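Local coordinates for cycloserine biosynthesis protein DcsG (Streptomyces lavendulae, PDB 6JIL) that uses ATP and magnesium to cyclise O-ureido-D-serine into the antibiotic D-cycloserine, as an ATP-grasp ligase, at residues Tyr17-Leu22 and Phe53-Thr58; Ile3-Thr8 and Val43-Phe48. One frame throughout, in Å; residues are numbered along the deposited sequence.

Overall arrangement
Both contacts are built on the N-terminal parallel sheet of the chain. Strand 4-8 comes first and supplies one side of contact 2. The chain then enters helix 19-28 through residues 17-22, the first half of contact 1. Strand 33-37 pairs with strand 4-8, and the connection after it brings 43-48 back over strand 4-8, closing contact 2. The chain next forms strand 50-55, on the other side of strand 4-8 in the sheet. Segment 53-58, which continues from that strand, closes contact 1 against 17-22. The two contacts therefore cross in sequence. They meet where S55 N probably hydrogen-bonds to V7 O, and S55 OG, which also hydrogen-bonds D16, probably to T8 OG1.

Contact 1: residues Tyr17-Leu22 and Phe53-Thr58; sequences YDMPPL and FRSPWT
R54 reaches across from segment 53-58 and lies against M19, L22 and D18 in turn. Its CB is met by the M19 methyl, CE, at 3.7 Å. M19 is a selenomethionine, and the two side chains run past each other in opposite directions. The R54 CG touches both M19 CE and L22 CD2. Farther out, L22 CD2 sits 3.6 Å from R54 CD and 3.7 Å from R54 NE. The R54 chain is bent at chi2 (-57°) and chi3 (-46°), so that CD and NE turn back from an extended course. At the tip, R54 NH2 forms a salt bridge with D18 OD1 at 3.4 Å. The oxygen lies at the edge of the guanidinium, and the two charged planes are 47° apart. R54 NH2 also hydrogen-bonds to P275 O, while D18 OD1 and OD2 accept from the backbone N of L277 and L279. D18 thus links R54 to residues 277-279. Its side chain is about 6 Å from that of R220, an inferred active-site residue. Helix 19-28 packs beside strands 4-8 and 50-55, with M19 on L6, and F289 of helix 285-296 touches both L22 and R54.

Contact 2: residues Ile3-Thr8 and Val43-Phe48; sequences ILALVT and VDWSRF
The first strand of the parallel sheet, 4-8, sets A5 against one face of the ring of F48, which follows the 3-10 turn 45-47 and precedes strand 50-55. A5 CB lies over the centre of that face, 3.4 Å from the centroid and only 8° off the ring normal. This is a CH-pi contact, and all six ring carbons of F48 are close to the methyl. With CG anti to the carbonyl carbon (chi1 -52°), the F48 ring is carried to the A5 methyl. I3 flanks the same ring. Its carbonyl O lies in the plane at the ring edge, 3.6 Å from F48 CB.

W45 extends the apolar surface along the strand. Its CZ3 touches V7 CG2 at 3.7 Å and A5 CB at 4.0 Å, and the V7 and W45 side chains cross at about a right angle. The segment 43-48 belongs to the crossover connection that runs from strand 33-37 past strand 4-8 to strand 50-55. The 3-10 turn shapes it, and D44 forms an Asx turn: S46 N donates to D44 OD1 at 3.1 Å, from above the carboxylate plane. V43 CG1 lies over one face of the W45 ring, toward its rim, and in plane at the edge of the F48 ring. F69 of helix 63-76 meets W45 edge-to-face, and C36 of strand 33-37 touches both W45 and F48.

Contact 1: residues Tyr17-Leu22 and Phe53-Thr58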
# COMPACT_ATOMS: atom_id res chain seq x y z
N TYR A 17 1.59 -12.52 7.78
CA TYR A 17 2.19 -12.72 9.10
C TYR A 17 1.42 -12.02 10.21
O TYR A 17 1.58 -12.37 11.38
CB TYR A 17 3.65 -12.24 9.08
CG TYR A 17 4.36 -12.71 7.84
CD1 TYR A 17 4.91 -11.80 6.94
CD2 TYR A 17 4.40 -14.07 7.51
CE1 TYR A 17 5.47 -12.23 5.73
CE2 TYR A 17 4.96 -14.51 6.31
CZ TYR A 17 5.49 -13.59 5.43
OH TYR A 17 6.01 -14.02 4.23
N ASP A 18 0.58 -11.06 9.84
CA ASP A 18 -0.20 -10.31 10.82
C ASP A 18 -1.45 -11.03 11.36
O ASP A 18 -1.84 -10.80 12.50
CB ASP A 18 -0.62 -8.97 10.21
CG ASP A 18 0.56 -8.07 9.86
OD1 ASP A 18 0.49 -7.37 8.83
OD2 ASP A 18 1.56 -8.07 10.62
N MSE A 19 -2.05 -11.91 10.57
CA MSE A 19 -3.27 -12.58 11.02
C MSE A 19 -3.20 -13.30 12.37
O MSE A 19 -4.06 -13.10 13.22
CB MSE A 19 -3.78 -13.55 9.96
CG MSE A 19 -5.26 -13.89 10.13
SE MSE A 19 -6.42 -12.31 9.96
CE MSE A 19 -6.44 -12.19 8.03
N PRO A 20 -2.18 -14.14 12.58
CA PRO A 20 -2.08 -14.85 13.87
C PRO A 20 -2.07 -13.89 15.07
O PRO A 20 -2.88 -14.02 15.98
CB PRO A 20 -0.77 -15.63 13.73
CG PRO A 20 -0.71 -15.94 12.26
CD PRO A 20 -1.15 -14.62 11.63
N PRO A 21 -1.14 -12.92 15.08
CA PRO A 21 -1.12 -11.99 16.22
C PRO A 21 -2.37 -11.09 16.30
O PRO A 21 -2.81 -10.74 17.40
CB PRO A 21 0.16 -11.19 15.98
CG PRO A 21 0.32 -11.22 14.50
CD PRO A 21 -0.03 -12.63 14.15
N LEU A 22 -2.94 -10.74 15.15
CA LEU A 22 -4.13 -9.89 15.14
C LEU A 22 -5.31 -10.61 15.77
O LEU A 22 -6.10 -10.00 16.49
CB LEU A 22 -4.48 -9.46 13.70
CG LEU A 22 -5.80 -8.69 13.51
CD1 LEU A 22 -5.88 -7.51 14.49
CD2 LEU A 22 -5.91 -8.20 12.06
N PHE A 53 -10.42 -5.28 5.70
CA PHE A 53 -9.65 -5.89 4.63
C PHE A 53 -8.21 -6.04 5.10
O PHE A 53 -7.47 -5.06 5.25
CB PHE A 53 -9.73 -5.02 3.38
CG PHE A 53 -11.13 -4.75 2.93
CD1 PHE A 53 -11.65 -3.47 2.94
CD2 PHE A 53 -11.92 -5.79 2.48
CE1 PHE A 53 -12.95 -3.23 2.49
CE2 PHE A 53 -13.22 -5.55 2.03
CZ PHE A 53 -13.72 -4.26 2.04
N ARG A 54 -7.81 -7.28 5.34
CA ARG A 54 -6.48 -7.56 5.82
C ARG A 54 -5.49 -7.98 4.75
O ARG A 54 -4.50 -7.29 4.51
CB ARG A 54 -6.54 -8.62 6.92
CG ARG A 54 -7.17 -8.12 8.22
CD ARG A 54 -6.40 -6.91 8.70
NE ARG A 54 -4.98 -7.20 8.63
CZ ARG A 54 -4.06 -6.37 8.16
NH1 ARG A 54 -4.40 -5.16 7.74
NH2 ARG A 54 -2.80 -6.78 8.07
N SER A 55 -5.77 -9.10 4.09
CA SER A 55 -4.85 -9.60 3.08
C SER A 55 -5.45 -10.26 1.84
O SER A 55 -5.05 -11.36 1.47
CB SER A 55 -3.88 -10.57 3.74
OG SER A 55 -4.59 -11.58 4.42
N PRO A 56 -6.41 -9.59 1.17
CA PRO A 56 -7.02 -10.15 -0.03
C PRO A 56 -6.06 -9.70 -1.13
O PRO A 56 -6.46 -9.09 -2.12
CB PRO A 56 -8.34 -9.41 -0.09
CG PRO A 56 -7.92 -8.03 0.30
CD PRO A 56 -6.99 -8.26 1.47
N TRP A 57 -4.79 -10.02 -0.94
CA TRP A 57 -3.77 -9.55 -1.86
C TRP A 57 -3.77 -9.98 -3.31
O TRP A 57 -2.99 -9.44 -4.11
CB TRP A 57 -2.39 -9.76 -1.23
CG TRP A 57 -2.26 -8.98 0.07
CD1 TRP A 57 -2.84 -7.77 0.36
CD2 TRP A 57 -1.51 -9.35 1.23
NE1 TRP A 57 -2.50 -7.37 1.63
CE2 TRP A 57 -1.68 -8.32 2.18
CE3 TRP A 57 -0.71 -10.45 1.55
CZ2 TRP A 57 -1.08 -8.36 3.44
CZ3 TRP A 57 -0.11 -10.49 2.81
CH2 TRP A 57 -0.30 -9.45 3.74
N THR A 58 -4.64 -10.91 -3.69
CA THR A 58 -4.69 -11.29 -5.09
C THR A 58 -5.53 -10.24 -5.83
O THR A 58 -5.78 -10.37 -7.03
CB THR A 58 -5.31 -12.70 -5.31
OG1 THR A 58 -6.64 -12.75 -4.78
CG2 THR A 58 -4.45 -13.75 -4.65

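Contact 2: residues Ile3-Thr8 and Val43-Phe48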
# COMPACT_ATOMS: atom_id res chain seq x y z
N ILE A 3 -19.66 -9.85 15.39
CA ILE A 3 -18.60 -10.64 14.79
C ILE A 3 -17.91 -9.79 13.71
O ILE A 3 -18.58 -9.11 12.92
CB ILE A 3 -19.17 -11.96 14.21
CG1 ILE A 3 -18.32 -13.15 14.66
CG2 ILE A 3 -19.21 -11.92 12.72
CD1 ILE A 3 -18.98 -14.49 14.39
N LEU A 4 -16.58 -9.81 13.72
CA LEU A 4 -15.77 -9.03 12.79
C LEU A 4 -15.16 -9.92 11.71
O LEU A 4 -14.52 -10.93 12.02
CB LEU A 4 -14.63 -8.36 13.55
CG LEU A 4 -14.04 -7.02 13.09
CD1 LEU A 4 -12.61 -6.92 13.60
CD2 LEU A 4 -14.07 -6.90 11.60
N ALA A 5 -15.36 -9.54 10.45
CA ALA A 5 -14.80 -10.31 9.34
C ALA A 5 -13.43 -9.75 8.99
O ALA A 5 -13.28 -8.54 8.84
CB ALA A 5 -15.73 -10.24 8.13
N LEU A 6 -12.43 -10.61 8.89
CA LEU A 6 -11.08 -10.19 8.51
C LEU A 6 -10.87 -10.82 7.13
O LEU A 6 -10.68 -12.02 7.00
CB LEU A 6 -10.05 -10.71 9.52
CG LEU A 6 -10.22 -10.24 10.98
CD1 LEU A 6 -9.12 -10.83 11.85
CD2 LEU A 6 -10.18 -8.72 11.07
N VAL A 7 -10.92 -9.98 6.10
CA VAL A 7 -10.81 -10.46 4.73
C VAL A 7 -9.42 -10.81 4.21
O VAL A 7 -8.47 -10.04 4.35
CB VAL A 7 -11.45 -9.45 3.74
CG1 VAL A 7 -11.51 -10.05 2.33
CG2 VAL A 7 -12.85 -9.09 4.21
N THR A 8 -9.33 -11.96 3.57
CA THR A 8 -8.09 -12.46 3.00
C THR A 8 -8.50 -13.29 1.77
O THR A 8 -9.59 -13.13 1.24
CB THR A 8 -7.35 -13.39 4.02
OG1 THR A 8 -6.08 -13.78 3.50
CG2 THR A 8 -8.19 -14.65 4.31
N VAL A 43 -19.99 -17.28 1.94
CA VAL A 43 -20.01 -16.33 3.04
C VAL A 43 -21.21 -15.39 3.02
O VAL A 43 -21.50 -14.75 2.02
CB VAL A 43 -18.73 -15.47 3.05
CG1 VAL A 43 -18.76 -14.54 4.25
CG2 VAL A 43 -17.51 -16.36 3.11
N ASP A 44 -21.90 -15.31 4.15
CA ASP A 44 -23.04 -14.41 4.26
C ASP A 44 -22.50 -13.17 4.95
O ASP A 44 -22.47 -13.09 6.18
CB ASP A 44 -24.14 -15.06 5.11
CG ASP A 44 -25.34 -14.16 5.28
OD1 ASP A 44 -25.32 -13.04 4.72
OD2 ASP A 44 -26.29 -14.57 5.98
N TRP A 45 -22.06 -12.20 4.15
CA TRP A 45 -21.48 -10.97 4.70
C TRP A 45 -22.44 -10.14 5.53
O TRP A 45 -22.02 -9.27 6.30
CB TRP A 45 -20.87 -10.15 3.56
CG TRP A 45 -19.80 -10.92 2.83
CD1 TRP A 45 -19.98 -11.79 1.78
CD2 TRP A 45 -18.40 -10.96 3.15
NE1 TRP A 45 -18.79 -12.37 1.44
CE2 TRP A 45 -17.80 -11.89 2.26
CE3 TRP A 45 -17.60 -10.32 4.10
CZ2 TRP A 45 -16.42 -12.19 2.30
CZ3 TRP A 45 -16.24 -10.61 4.14
CH2 TRP A 45 -15.66 -11.54 3.24
N SER A 46 -23.73 -10.43 5.41
CA SER A 46 -24.74 -9.71 6.17
C SER A 46 -24.66 -10.07 7.66
O SER A 46 -25.19 -9.36 8.51
CB SER A 46 -26.14 -10.05 5.65
OG SER A 46 -26.52 -11.37 5.98
N ARG A 47 -24.00 -11.19 7.96
CA ARG A 47 -23.85 -11.65 9.34
C ARG A 47 -22.89 -10.83 10.19
O ARG A 47 -22.99 -10.85 11.42
CB ARG A 47 -23.33 -13.10 9.38
CG ARG A 47 -24.32 -14.18 9.03
CD ARG A 47 -23.68 -15.54 9.28
NE ARG A 47 -22.42 -15.69 8.55
CZ ARG A 47 -21.22 -15.83 9.11
NH1 ARG A 47 -21.09 -15.83 10.43
NH2 ARG A 47 -20.14 -15.95 8.35
N PHE A 48 -21.96 -10.12 9.56
CA PHE A 48 -20.98 -9.33 10.29
C PHE A 48 -21.41 -7.93 10.70
O PHE A 48 -22.22 -7.28 10.05
CB PHE A 48 -19.68 -9.23 9.48
CG PHE A 48 -19.15 -10.55 9.02
CD1 PHE A 48 -19.36 -10.99 7.73
CD2 PHE A 48 -18.45 -11.37 9.90
CE1 PHE A 48 -18.89 -12.23 7.32
CE2 PHE A 48 -17.98 -12.61 9.50
CZ PHE A 48 -18.19 -13.04 8.21